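PDB 3DS8: Lin2722 protein from Listeria innocua, which is of unknown function but belongs to the alpha/beta hydrolase superfamily and probably acts as a serine hydrolase whose substrate has not been established. Local coordinates for residues Asp86-Ser89 against Phe93-Met96; Ala209-Ile214 against Tyr236-Lys241; Ala107-Ala112 against Leu201-Ser206; Asp171-Ala176 against Phe242-Thr247. All coordinates share one frame; numbering follows the deposited sequence.

Contact 1: residues Asp86-Ser89 against Phe93-Met96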
loop_
_atom_site.group_PDB
_atom_site.type_symbol
_atom_site.label_atom_id
_atom_site.label_comp_id
_atom_site.label_asym_id
_atom_site.label_seq_id
_atom_site.Cartn_x
_atom_site.Cartn_y
_atom_site.Cartn_z
ATOM N N ASP A 86 18.529 -3.219 5.388
ATOM C CA ASP A 86 19.612 -3.490 4.426
ATOM C C ASP A 86 19.581 -2.504 3.270
ATOM O O ASP A 86 20.642 -2.030 2.834
ATOM C CB ASP A 86 19.491 -4.913 3.879
ATOM C CG ASP A 86 19.910 -5.956 4.872
ATOM O OD1 ASP A 86 20.552 -5.607 5.896
ATOM O OD2 ASP A 86 19.633 -7.149 4.609
ATOM N N LEU A 87 18.388 -2.194 2.767
ATOM C CA LEU A 87 18.260 -1.206 1.674
ATOM C C LEU A 87 18.829 0.140 2.073
ATOM O O LEU A 87 19.596 0.739 1.310
ATOM C CB LEU A 87 16.814 -1.038 1.257
ATOM C CG LEU A 87 16.569 -0.170 0.010
ATOM C CD1 LEU A 87 17.253 -0.755 -1.289
ATOM C CD2 LEU A 87 15.088 0.060 -0.216
ATOM N N LYS A 88 18.471 0.602 3.273
ATOM C CA LYS A 88 18.932 1.912 3.754
ATOM C C LYS A 88 20.448 1.858 4.000
ATOM O O LYS A 88 21.182 2.821 3.702
ATOM C CB LYS A 88 18.187 2.372 5.006
ATOM C CG LYS A 88 18.552 3.838 5.425
ATOM C CD LYS A 88 17.600 4.467 6.428
ATOM C CE LYS A 88 17.974 5.916 6.728
ATOM N NZ LYS A 88 19.056 5.916 7.702
ATOM N N SER A 89 20.920 0.739 4.548
ATOM C CA SER A 89 22.348 0.571 4.741
ATOM C C SER A 89 23.115 0.706 3.445
ATOM O O SER A 89 24.162 1.389 3.413
ATOM C CB SER A 89 22.667 -0.767 5.388
ATOM O OG SER A 89 24.041 -0.816 5.687
ATOM N N PHE A 93 18.559 5.836 1.717
ATOM C CA PHE A 93 17.264 6.469 1.520
ATOM C C PHE A 93 16.632 6.776 2.864
ATOM O O PHE A 93 16.417 5.878 3.657
ATOM C CB PHE A 93 16.292 5.546 0.778
ATOM C CG PHE A 93 16.767 5.054 -0.570
ATOM C CD1 PHE A 93 17.186 5.942 -1.550
ATOM C CD2 PHE A 93 16.775 3.700 -0.861
ATOM C CE1 PHE A 93 17.598 5.477 -2.812
ATOM C CE2 PHE A 93 17.175 3.223 -2.118
ATOM C CZ PHE A 93 17.613 4.119 -3.081
ATOM N N THR A 94 16.264 8.026 3.103
ATOM C CA THR A 94 15.626 8.342 4.382
ATOM C C THR A 94 14.100 8.231 4.333
ATOM O O THR A 94 13.471 8.106 5.376
ATOM C CB THR A 94 16.016 9.730 4.844
ATOM O OG1 THR A 94 15.691 10.654 3.819
ATOM C CG2 THR A 94 17.523 9.794 5.124
ATOM N N GLN A 95 13.538 8.325 3.120
ATOM C CA GLN A 95 12.094 8.151 2.854
ATOM C C GLN A 95 11.882 7.177 1.720
ATOM O O GLN A 95 12.758 7.009 0.890
ATOM C CB GLN A 95 11.444 9.460 2.436
ATOM C CG GLN A 95 11.571 10.582 3.431
ATOM C CD GLN A 95 10.797 11.797 2.975
ATOM O OE1 GLN A 95 11.277 12.589 2.159
ATOM N NE2 GLN A 95 9.598 11.939 3.489
HETATM N N MSE A 96 10.682 6.576 1.672
HETATM C CA MSE A 96 10.245 5.799 0.533
HETATM C C MSE A 96 8.723 5.906 0.420
HETATM O O MSE A 96 8.054 6.145 1.402
HETATM C CB MSE A 96 10.611 4.354 0.734
HETATM C CG MSE A 96 9.864 3.715 1.808
HETATM SE SE MSE A 96 10.549 1.878 2.043
HETATM C CE MSE A 96 8.911 1.017 2.734
#
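Leu87 and Phe93 make the apolar half of this contact, where the end of helix 73-91 turns back into strand 95-101. The isobutyl group of Leu87 meets the rim of the Phe93 ring, not its face: CG of Leu87 lies near the ring plane, 4.0 Å from CD2 of Phe93. Its two methyls divide along the same edge, CD1 of Leu87 going to CE2 of Phe93 at 4.1 Å and CD2 of Leu87 to CD2 of Phe93. With CG of Leu87 trans to its backbone N (chi1 -173°), the branch reaches across to the phenyl edge.

The second half pairs an aliphatic chain with a carbonyl. Lys88 runs extended past Phe93 O, its CG, CD and CE all close, with CD of Lys88 at 3.3 Å from O of Phe93. That oxygen is buried here and has no hydrogen-bond partner in the model. Further out, CE of Lys88 lies 4.1 Å from CA of Thr94. A bend at the last torsion (chi4 -81°) turns the ammonium group off this line, and NZ donates to the carbonyl of Lys119.

The contact closes a tight helix-to-strand connection of the alpha/beta fold. Leu87 also touches Phe49 on strand 46-50, Phe93 packs on Pro5 and Leu53, and Thr94 and Met96 bond through their backbones to strand 123-130.

Contact 2: residues Ala209-Ile214 against Tyr236-Lys241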
loop_
_atom_site.group_PDB
_atom_site.type_symbol
_atom_site.label_atom_id
_atom_site.label_comp_id
_atom_site.label_asym_id
_atom_site.label_seq_id
_atom_site.Cartn_x
_atom_site.Cartn_y
_atom_site.Cartn_z
ATOM N N ALA A 209 -2.464 13.267 4.607
ATOM C CA ALA A 209 -3.441 13.147 3.549
ATOM C C ALA A 209 -4.053 11.766 3.585
ATOM O O ALA A 209 -3.386 10.768 3.861
ATOM C CB ALA A 209 -2.805 13.395 2.186
ATOM N N TYR A 210 -5.344 11.712 3.318
ATOM C CA TYR A 210 -6.042 10.459 3.171
ATOM C C TYR A 210 -7.061 10.638 2.075
ATOM O O TYR A 210 -7.923 11.481 2.194
ATOM C CB TYR A 210 -6.774 10.052 4.455
ATOM C CG TYR A 210 -7.619 8.831 4.250
ATOM C CD1 TYR A 210 -7.034 7.589 3.997
ATOM C CD2 TYR A 210 -9.034 8.909 4.249
ATOM C CE1 TYR A 210 -7.830 6.457 3.732
ATOM C CE2 TYR A 210 -9.821 7.765 4.051
ATOM C CZ TYR A 210 -9.193 6.537 3.776
ATOM O OH TYR A 210 -9.975 5.409 3.570
ATOM N N ILE A 211 -6.924 9.862 1.008
ATOM C CA ILE A 211 -7.785 9.934 -0.172
ATOM C C ILE A 211 -8.340 8.558 -0.499
ATOM O O ILE A 211 -7.599 7.574 -0.456
ATOM C CB ILE A 211 -6.976 10.469 -1.381
ATOM C CG1 ILE A 211 -6.355 11.846 -1.052
ATOM C CG2 ILE A 211 -7.853 10.490 -2.643
ATOM C CD1 ILE A 211 -5.701 12.563 -2.268
ATOM N N GLU A 212 -9.647 8.477 -0.785
ATOM C CA GLU A 212 -10.273 7.235 -1.207
ATOM C C GLU A 212 -10.605 7.297 -2.694
ATOM O O GLU A 212 -10.973 8.392 -3.219
ATOM C CB GLU A 212 -11.583 7.042 -0.417
ATOM C CG GLU A 212 -11.341 6.863 1.075
ATOM C CD GLU A 212 -12.589 6.637 1.889
ATOM O OE1 GLU A 212 -13.692 6.961 1.428
ATOM O OE2 GLU A 212 -12.449 6.097 3.027
ATOM N N ASP A 213 -10.588 6.154 -3.376
ATOM C CA ASP A 213 -11.027 6.078 -4.789
ATOM C C ASP A 213 -11.712 4.734 -4.946
ATOM O O ASP A 213 -11.111 3.702 -4.653
ATOM C CB ASP A 213 -9.800 6.107 -5.733
ATOM C CG ASP A 213 -10.053 5.438 -7.176
ATOM O OD1 ASP A 213 -10.565 6.204 -7.977
ATOM O OD2 ASP A 213 -9.735 4.179 -7.506
ATOM N N ILE A 214 -12.987 4.745 -5.289
ATOM C CA ILE A 214 -13.737 3.499 -5.527
ATOM C C ILE A 214 -13.907 3.287 -7.020
ATOM O O ILE A 214 -14.323 4.211 -7.737
ATOM C CB ILE A 214 -15.128 3.546 -4.897
ATOM C CG1 ILE A 214 -15.034 3.769 -3.387
ATOM C CG2 ILE A 214 -15.918 2.232 -5.224
ATOM C CD1 ILE A 214 -16.387 3.963 -2.737
ATOM N N TYR A 236 -0.231 6.711 -10.200
ATOM C CA TYR A 236 0.687 7.679 -10.783
ATOM C C TYR A 236 0.411 9.072 -10.268
ATOM O O TYR A 236 1.338 9.770 -9.832
ATOM C CB TYR A 236 0.604 7.666 -12.309
ATOM C CG TYR A 236 1.337 8.822 -12.928
ATOM C CD1 TYR A 236 2.769 8.816 -13.043
ATOM C CD2 TYR A 236 0.643 9.939 -13.365
ATOM C CE1 TYR A 236 3.424 9.849 -13.588
ATOM C CE2 TYR A 236 1.308 11.016 -13.893
ATOM C CZ TYR A 236 2.697 10.969 -14.003
ATOM O OH TYR A 236 3.347 12.025 -14.584
ATOM N N TRP A 237 -0.858 9.494 -10.344
ATOM C CA TRP A 237 -1.248 10.824 -9.870
ATOM C C TRP A 237 -0.809 11.045 -8.437
ATOM O O TRP A 237 -0.252 12.080 -8.123
ATOM C CB TRP A 237 -2.764 11.026 -9.989
ATOM C CG TRP A 237 -3.237 12.253 -9.291
ATOM C CD1 TRP A 237 -3.183 13.503 -9.750
ATOM C CD2 TRP A 237 -3.834 12.316 -8.010
ATOM N NE1 TRP A 237 -3.685 14.379 -8.820
ATOM C CE2 TRP A 237 -4.099 13.674 -7.743
ATOM C CE3 TRP A 237 -4.177 11.364 -7.054
ATOM C CZ2 TRP A 237 -4.667 14.093 -6.570
ATOM C CZ3 TRP A 237 -4.749 11.799 -5.893
ATOM C CH2 TRP A 237 -5.004 13.153 -5.681
ATOM N N PHE A 238 -1.078 10.064 -7.559
ATOM C CA PHE A 238 -0.750 10.238 -6.153
ATOM C C PHE A 238 0.760 10.301 -5.932
ATOM O O PHE A 238 1.268 11.115 -5.153
ATOM C CB PHE A 238 -1.350 9.083 -5.380
ATOM C CG PHE A 238 -1.378 9.278 -3.904
ATOM C CD1 PHE A 238 -2.193 10.257 -3.341
ATOM C CD2 PHE A 238 -0.622 8.463 -3.067
ATOM C CE1 PHE A 238 -2.296 10.369 -1.940
ATOM C CE2 PHE A 238 -0.705 8.572 -1.699
ATOM C CZ PHE A 238 -1.541 9.518 -1.136
ATOM N N LEU A 239 1.497 9.484 -6.680
ATOM C CA LEU A 239 2.952 9.412 -6.522
ATOM C C LEU A 239 3.682 10.565 -7.159
ATOM O O LEU A 239 4.720 10.970 -6.651
ATOM C CB LEU A 239 3.517 8.084 -7.076
ATOM C CG LEU A 239 3.124 6.762 -6.419
ATOM C CD1 LEU A 239 3.658 5.565 -7.266
ATOM C CD2 LEU A 239 3.614 6.716 -4.952
ATOM N N GLU A 240 3.171 11.094 -8.265
ATOM C CA GLU A 240 3.955 12.030 -9.046
ATOM C C GLU A 240 3.365 13.423 -9.168
ATOM O O GLU A 240 4.091 14.321 -9.516
ATOM C CB GLU A 240 4.221 11.445 -10.436
ATOM C CG GLU A 240 5.046 10.149 -10.399
ATOM C CD GLU A 240 6.385 10.262 -9.704
ATOM O OE1 GLU A 240 7.001 11.332 -9.779
ATOM O OE2 GLU A 240 6.804 9.240 -9.096
ATOM N N LYS A 241 2.075 13.588 -8.919
ATOM C CA LYS A 241 1.372 14.875 -9.146
ATOM C C LYS A 241 0.808 15.466 -7.872
ATOM O O LYS A 241 0.894 16.693 -7.666
ATOM C CB LYS A 241 0.258 14.700 -10.178
ATOM C CG LYS A 241 0.754 14.276 -11.537
ATOM C CD LYS A 241 1.692 15.296 -12.104
ATOM C CE LYS A 241 2.014 15.074 -13.569
ATOM N NZ LYS A 241 2.642 16.266 -14.151
#
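The contact belongs to a beta-alpha-beta crossover of the alpha/beta hydrolase fold, in which helix 229-240 links strand 209-216 to strand 248-250 and packs against the sheet. A single methyl carries it: CD1 of Ile211 reaches from the strand to two aromatic side chains of the helix, Trp237 and Phe238.

Toward Trp237 it meets the six-membered part of the indole at its outer edge, near the ring plane, CD1 of Ile211 standing 3.5 Å from CH2 of Trp237 and 3.8 Å from CZ3 of Trp237. Ile211 and Trp237 reach toward each other from strand and helix. Phe238 is met in the same manner, edge-on, with CD1 of Ile211 4.1 Å from CE1 of Phe238. Ile211 extends its longer branch by setting CG1 trans to the carbonyl carbon (chi1 -57°) and CD1 trans again beyond it, which carries the methyl to both ring edges. No hydrogen bond crosses between the segments; the join is wholly apolar.

On the other face of the strand, Tyr210 points away from the helix, and its OH donates to OE2 of Glu212 at 2.6 Å, using the anti lone pair of that oxygen. The other carboxylate oxygen, OE1 of Glu212, forms a salt bridge with Arg200.

Around this core, Phe238 makes a cation-pi contact with Lys126 and touches Val128 on strand 123-130, Leu239 reaches strand 95-101, and backbone bonds join Ile211 to Val174 and Ala176 of strand 173-180 and Tyr210 to strand 248-250.

Contact 3: residues Ala107-Ala112 against Leu201-Ser206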
loop_
_atom_site.group_PDB
_atom_site.type_symbol
_atom_site.label_atom_id
_atom_site.label_comp_id
_atom_site.label_asym_id
_atom_site.label_seq_id
_atom_site.Cartn_x
_atom_site.Cartn_y
_atom_site.Cartn_z
ATOM N N ALA A 107 0.591 -4.872 4.936
ATOM C CA ALA A 107 1.986 -4.893 5.393
ATOM C C ALA A 107 2.571 -3.482 5.477
ATOM O O ALA A 107 3.210 -3.109 6.488
ATOM C CB ALA A 107 2.834 -5.804 4.461
ATOM N N LEU A 108 2.294 -2.651 4.478
ATOM C CA LEU A 108 2.733 -1.271 4.540
ATOM C C LEU A 108 2.109 -0.495 5.699
ATOM O O LEU A 108 2.714 0.440 6.197
ATOM C CB LEU A 108 2.463 -0.565 3.213
ATOM C CG LEU A 108 3.300 -0.974 1.994
ATOM C CD1 LEU A 108 2.738 -0.367 0.700
ATOM C CD2 LEU A 108 4.782 -0.596 2.207
ATOM N N THR A 109 0.850 -0.796 6.025
ATOM C CA THR A 109 0.139 -0.098 7.088
ATOM C C THR A 109 0.724 -0.475 8.472
ATOM O O THR A 109 1.012 0.400 9.308
ATOM C CB THR A 109 -1.356 -0.400 7.005
ATOM O OG1 THR A 109 -1.837 0.015 5.720
ATOM C CG2 THR A 109 -2.159 0.309 8.140
ATOM N N TYR A 110 0.993 -1.743 8.687
ATOM C CA TYR A 110 1.778 -2.131 9.861
ATOM C C TYR A 110 3.140 -1.433 9.878
ATOM O O TYR A 110 3.589 -0.956 10.906
ATOM C CB TYR A 110 2.008 -3.652 9.890
ATOM C CG TYR A 110 0.868 -4.410 10.461
ATOM C CD1 TYR A 110 0.635 -4.401 11.825
ATOM C CD2 TYR A 110 0.019 -5.155 9.647
ATOM C CE1 TYR A 110 -0.428 -5.115 12.361
ATOM C CE2 TYR A 110 -1.040 -5.879 10.180
ATOM C CZ TYR A 110 -1.263 -5.844 11.521
ATOM O OH TYR A 110 -2.299 -6.568 12.119
ATOM N N TYR A 111 3.824 -1.378 8.731
ATOM C CA TYR A 111 5.149 -0.692 8.673
ATOM C C TYR A 111 5.025 0.795 9.048
ATOM O O TYR A 111 5.819 1.346 9.792
ATOM C CB TYR A 111 5.700 -0.858 7.258
ATOM C CG TYR A 111 7.109 -0.341 7.026
ATOM C CD1 TYR A 111 8.207 -1.190 7.089
ATOM C CD2 TYR A 111 7.322 1.005 6.700
ATOM C CE1 TYR A 111 9.502 -0.684 6.834
ATOM C CE2 TYR A 111 8.595 1.528 6.449
ATOM C CZ TYR A 111 9.671 0.683 6.514
ATOM O OH TYR A 111 10.892 1.223 6.225
ATOM N N ALA A 112 3.980 1.441 8.549
ATOM C CA ALA A 112 3.723 2.830 8.833
ATOM C C ALA A 112 3.475 3.071 10.308
ATOM O O ALA A 112 3.917 4.112 10.864
ATOM C CB ALA A 112 2.515 3.299 8.019
ATOM N N LEU A 201 -11.238 5.160 9.252
ATOM C CA LEU A 201 -11.437 5.197 10.693
ATOM C C LEU A 201 -10.169 5.427 11.520
ATOM O O LEU A 201 -10.261 5.582 12.742
ATOM C CB LEU A 201 -12.153 3.931 11.140
ATOM C CG LEU A 201 -13.474 3.669 10.378
ATOM C CD1 LEU A 201 -14.162 2.525 10.955
ATOM C CD2 LEU A 201 -14.408 4.889 10.356
ATOM N N PHE A 202 -9.010 5.497 10.874
ATOM C CA PHE A 202 -7.773 5.724 11.604
ATOM C C PHE A 202 -6.741 6.599 10.893
ATOM O O PHE A 202 -5.880 7.187 11.567
ATOM C CB PHE A 202 -7.166 4.375 12.097
ATOM C CG PHE A 202 -6.699 3.441 11.014
ATOM C CD1 PHE A 202 -5.375 3.442 10.605
ATOM C CD2 PHE A 202 -7.554 2.502 10.442
ATOM C CE1 PHE A 202 -4.931 2.593 9.655
ATOM C CE2 PHE A 202 -7.095 1.638 9.482
ATOM C CZ PHE A 202 -5.791 1.675 9.078
HETATM N N MSE A 203 -6.844 6.759 9.569
HETATM C CA MSE A 203 -5.869 7.603 8.896
HETATM C C MSE A 203 -6.175 9.116 8.934
HETATM O O MSE A 203 -5.257 9.924 9.169
HETATM C CB MSE A 203 -5.619 7.108 7.486
HETATM C CG MSE A 203 -4.956 5.770 7.470
HETATM SE SE MSE A 203 -3.146 5.894 8.292
HETATM C CE MSE A 203 -2.377 4.244 7.524
ATOM N N PRO A 204 -7.433 9.522 8.705
ATOM C CA PRO A 204 -7.710 10.968 8.796
ATOM C C PRO A 204 -7.274 11.589 10.131
ATOM O O PRO A 204 -7.576 11.048 11.162
ATOM C CB PRO A 204 -9.234 11.044 8.665
ATOM C CG PRO A 204 -9.603 9.784 7.890
ATOM C CD PRO A 204 -8.619 8.749 8.283
ATOM N N GLY A 205 -6.570 12.713 10.104
ATOM C CA GLY A 205 -6.176 13.405 11.337
ATOM C C GLY A 205 -4.913 12.817 11.974
ATOM O O GLY A 205 -4.387 13.383 12.972
ATOM N N SER A 206 -4.491 11.655 11.483
ATOM C CA SER A 206 -3.206 11.040 11.852
ATOM C C SER A 206 -2.216 11.309 10.703
ATOM O O SER A 206 -1.140 11.859 10.877
ATOM C CB SER A 206 -3.408 9.530 12.062
ATOM O OG SER A 206 -4.494 9.278 12.965
#
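Thr109, Met203 and Phe202 bring helix 103-114 against the loop that precedes strand 209-216. In this alpha/beta hydrolase fold helix 103-114 follows what looks like the nucleophile elbow, and Thr109 lies about two turns into it.

Thr109 has the most surface buried by the contact, and its methyl does all the touching. CG2 of Thr109 comes to the edge of the Phe202 ring near the ring plane, 3.9 Å from CE1 of Phe202 and 4.0 Å from CZ of Phe202. The same methyl lies 4.0 Å from CE of Met203, a selenomethionine whose chain bends at chi2 (-64°) to bring its terminal methyl back toward the helix. The hydroxyl of Thr109 is occupied within the helix, where OG1 bonds the carbonyl of Gly105; the methyl is thus the part presented to the loop.

Phe161 of helix 156-163 meets the Phe202 ring and also touches Thr109, as does Leu127 of strand 123-130. The loop is tied to itself where OG of Ser206 donates to O of Phe202 at 2.9 Å, with a C=O...donor angle of 161°.

Contact 4: residues Asp171-Ala176 against Phe242-Thr247. With SO4 (sulfate ion), chain F.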
loop_
_atom_site.group_PDB
_atom_site.type_symbol
_atom_site.label_atom_id
_atom_site.label_comp_id
_atom_site.label_asym_id
_atom_site.label_seq_id
_atom_site.Cartn_x
_atom_site.Cartn_y
_atom_site.Cartn_z
ATOM N N ASP A 171 3.624 13.182 8.355
ATOM C CA ASP A 171 3.729 13.486 6.920
ATOM C C ASP A 171 3.207 12.384 5.995
ATOM O O ASP A 171 3.268 12.525 4.764
ATOM C CB ASP A 171 5.174 13.829 6.562
ATOM C CG ASP A 171 5.667 15.038 7.316
ATOM O OD1 ASP A 171 4.920 16.031 7.387
ATOM O OD2 ASP A 171 6.776 14.976 7.869
ATOM N N LEU A 172 2.698 11.305 6.575
ATOM C CA LEU A 172 2.188 10.165 5.785
ATOM C C LEU A 172 1.042 10.628 4.872
ATOM O O LEU A 172 0.198 11.418 5.271
ATOM C CB LEU A 172 1.710 9.029 6.658
ATOM C CG LEU A 172 1.419 7.675 5.962
ATOM C CD1 LEU A 172 2.693 7.015 5.517
ATOM C CD2 LEU A 172 0.567 6.720 6.817
ATOM N N GLU A 173 1.010 10.103 3.658
ATOM C CA GLU A 173 -0.076 10.406 2.709
ATOM C C GLU A 173 -0.598 9.060 2.211
ATOM O O GLU A 173 0.166 8.231 1.746
ATOM C CB GLU A 173 0.441 11.250 1.532
ATOM C CG GLU A 173 1.002 12.590 1.952
ATOM C CD GLU A 173 1.548 13.425 0.813
ATOM O OE1 GLU A 173 1.670 12.864 -0.284
ATOM O OE2 GLU A 173 1.777 14.671 0.995
ATOM N N VAL A 174 -1.892 8.850 2.353
ATOM C CA VAL A 174 -2.496 7.539 2.142
ATOM C C VAL A 174 -3.550 7.617 1.071
ATOM O O VAL A 174 -4.420 8.502 1.113
ATOM C CB VAL A 174 -3.093 6.968 3.457
ATOM C CG1 VAL A 174 -3.824 5.679 3.174
ATOM C CG2 VAL A 174 -2.020 6.764 4.503
ATOM N N LEU A 175 -3.482 6.698 0.109
ATOM C CA LEU A 175 -4.506 6.542 -0.910
ATOM C C LEU A 175 -5.040 5.129 -0.799
ATOM O O LEU A 175 -4.274 4.135 -0.886
ATOM C CB LEU A 175 -3.929 6.745 -2.333
ATOM C CG LEU A 175 -4.832 6.345 -3.497
ATOM C CD1 LEU A 175 -6.102 7.183 -3.499
ATOM C CD2 LEU A 175 -4.005 6.484 -4.853
ATOM N N ALA A 176 -6.352 5.010 -0.549
ATOM C CA ALA A 176 -7.019 3.726 -0.475
ATOM C C ALA A 176 -7.892 3.553 -1.712
ATOM O O ALA A 176 -8.864 4.299 -1.953
ATOM C CB ALA A 176 -7.899 3.607 0.800
ATOM N N PHE A 242 0.263 14.615 -7.011
ATOM C CA PHE A 242 -0.333 15.061 -5.765
ATOM C C PHE A 242 0.735 15.595 -4.811
ATOM O O PHE A 242 1.691 14.893 -4.469
ATOM C CB PHE A 242 -1.115 13.936 -5.093
ATOM C CG PHE A 242 -1.688 14.337 -3.746
ATOM C CD1 PHE A 242 -2.690 15.253 -3.672
ATOM C CD2 PHE A 242 -1.179 13.795 -2.567
ATOM C CE1 PHE A 242 -3.224 15.653 -2.437
ATOM C CE2 PHE A 242 -1.699 14.193 -1.318
ATOM C CZ PHE A 242 -2.726 15.107 -1.266
ATOM N N LYS A 243 0.531 16.823 -4.348
ATOM C CA LYS A 243 1.451 17.412 -3.388
ATOM C C LYS A 243 0.608 18.260 -2.445
ATOM O O LYS A 243 -0.316 18.930 -2.883
ATOM C CB LYS A 243 2.476 18.287 -4.117
ATOM C CG LYS A 243 3.486 17.548 -5.047
ATOM C CD LYS A 243 4.795 17.106 -4.294
ATOM C CE LYS A 243 5.700 16.081 -5.088
ATOM N NZ LYS A 243 6.800 15.394 -4.230
ATOM N N THR A 244 0.910 18.220 -1.155
ATOM C CA THR A 244 0.186 19.070 -0.199
ATOM C C THR A 244 1.083 19.349 0.996
ATOM O O THR A 244 1.901 18.522 1.384
ATOM C CB THR A 244 -1.188 18.411 0.276
ATOM O OG1 THR A 244 -1.975 19.389 1.006
ATOM C CG2 THR A 244 -0.934 17.178 1.149
ATOM N N ASP A 245 0.962 20.550 1.529
ATOM C CA ASP A 245 1.490 20.829 2.862
ATOM C C ASP A 245 0.369 20.867 3.901
ATOM O O ASP A 245 0.629 20.636 5.102
ATOM C CB ASP A 245 2.259 22.132 2.833
ATOM C CG ASP A 245 3.499 22.035 1.973
ATOM O OD1 ASP A 245 4.182 20.978 2.042
ATOM O OD2 ASP A 245 3.781 23.016 1.245
ATOM N N GLU A 246 -0.855 21.150 3.451
ATOM C CA GLU A 246 -2.019 21.142 4.342
ATOM C C GLU A 246 -2.618 19.755 4.409
ATOM O O GLU A 246 -2.452 18.937 3.510
ATOM C CB GLU A 246 -3.094 22.156 3.896
ATOM C CG GLU A 246 -3.785 21.819 2.578
ATOM C CD GLU A 246 -4.686 22.935 2.019
ATOM O OE1 GLU A 246 -5.077 23.855 2.774
ATOM O OE2 GLU A 246 -5.021 22.845 0.794
ATOM N N THR A 247 -3.352 19.510 5.474
ATOM C CA THR A 247 -4.075 18.274 5.618
ATOM C C THR A 247 -5.138 18.173 4.516
ATOM O O THR A 247 -5.783 19.176 4.159
ATOM C CB THR A 247 -4.733 18.223 7.006
ATOM O OG1 THR A 247 -3.702 18.136 7.997
ATOM C CG2 THR A 247 -5.653 17.064 7.128
HETATM S S SO4 F . 4.273 15.456 -0.846
HETATM O O1 SO4 F . 5.312 16.478 -0.628
HETATM O O2 SO4 F . 2.974 16.132 -0.544
HETATM O O3 SO4 F . 4.323 14.931 -2.231
HETATM O O4 SO4 F . 4.554 14.251 -0.022
#
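Glu173 meets Phe242 and Thr244 through different carboxylate oxygens. OE1 of Glu173 lies at the edge of the Phe242 ring, near its plane, 3.8 Å from CE2 of Phe242. OE2 of Glu173 faces the methyl of Thr244, with CG2 of Thr244 3.7 Å away. No hydrogen bond crosses between the segments themselves. An extended chain beyond CG (chi2 179°) carries the carboxylate from the strand to the loop.

A sulfate ion, probably from the crystallisation liquor, lies beside the OE2 end of the same carboxylate. The backbone N of Thr244 gives it a nearly straight hydrogen bond, 3.0 Å to O2 of the sulfate with an N-H...acceptor angle of 167°. NZ of Lys243 adds a weak one, 3.2 Å to O3 of the sulfate, its chain folded by a bend at chi2 (-90°). OE2 of Glu173 is modelled 2.4 Å from O2 of the sulfate, a very short and doubtful approach.

Just outside the two segments, Lys126 ties the pieces together: its NZ forms a salt bridge with OE1 of Glu173 and bonds both the carbonyl of Phe242 and the sulfate. Its positive charge would probably ease the repulsion between the carboxylate and the sulfate. Within the loop, OG1 of Thr244 donates to O of Glu246 at 2.6 Å.

Here strand 173-180 meets the link between helix 229-240 and strand 248-250. Glu173 bonds through its backbone to strand 123-130, Val174 pairs with strand 209-216, and the Phe242 ring adjoins Trp237 and Phe238 on the helix.

Overall arrangement
From the N terminus, contact 1 comes first and closes the short turn between helix 73-91 and strand 95-101. Helix 103-114 follows that strand and opens contact 3, which touches contact 1 through Met96 and Tyr111 and closes a much longer loop at residues 201-206. Contact 4 opens at 171-176, before contact 3 has closed, so the two cross. Contact 2, between 209-214 and 236-241, falls wholly within the span of contact 4; their centres are about 8 Å apart. Contact 2 ties helix 229-240 to the sheet, contact 4 ties the loop after that helix to neighbouring strand 173-180, and contact 3 joins the 201-206 loop to helix 103-114.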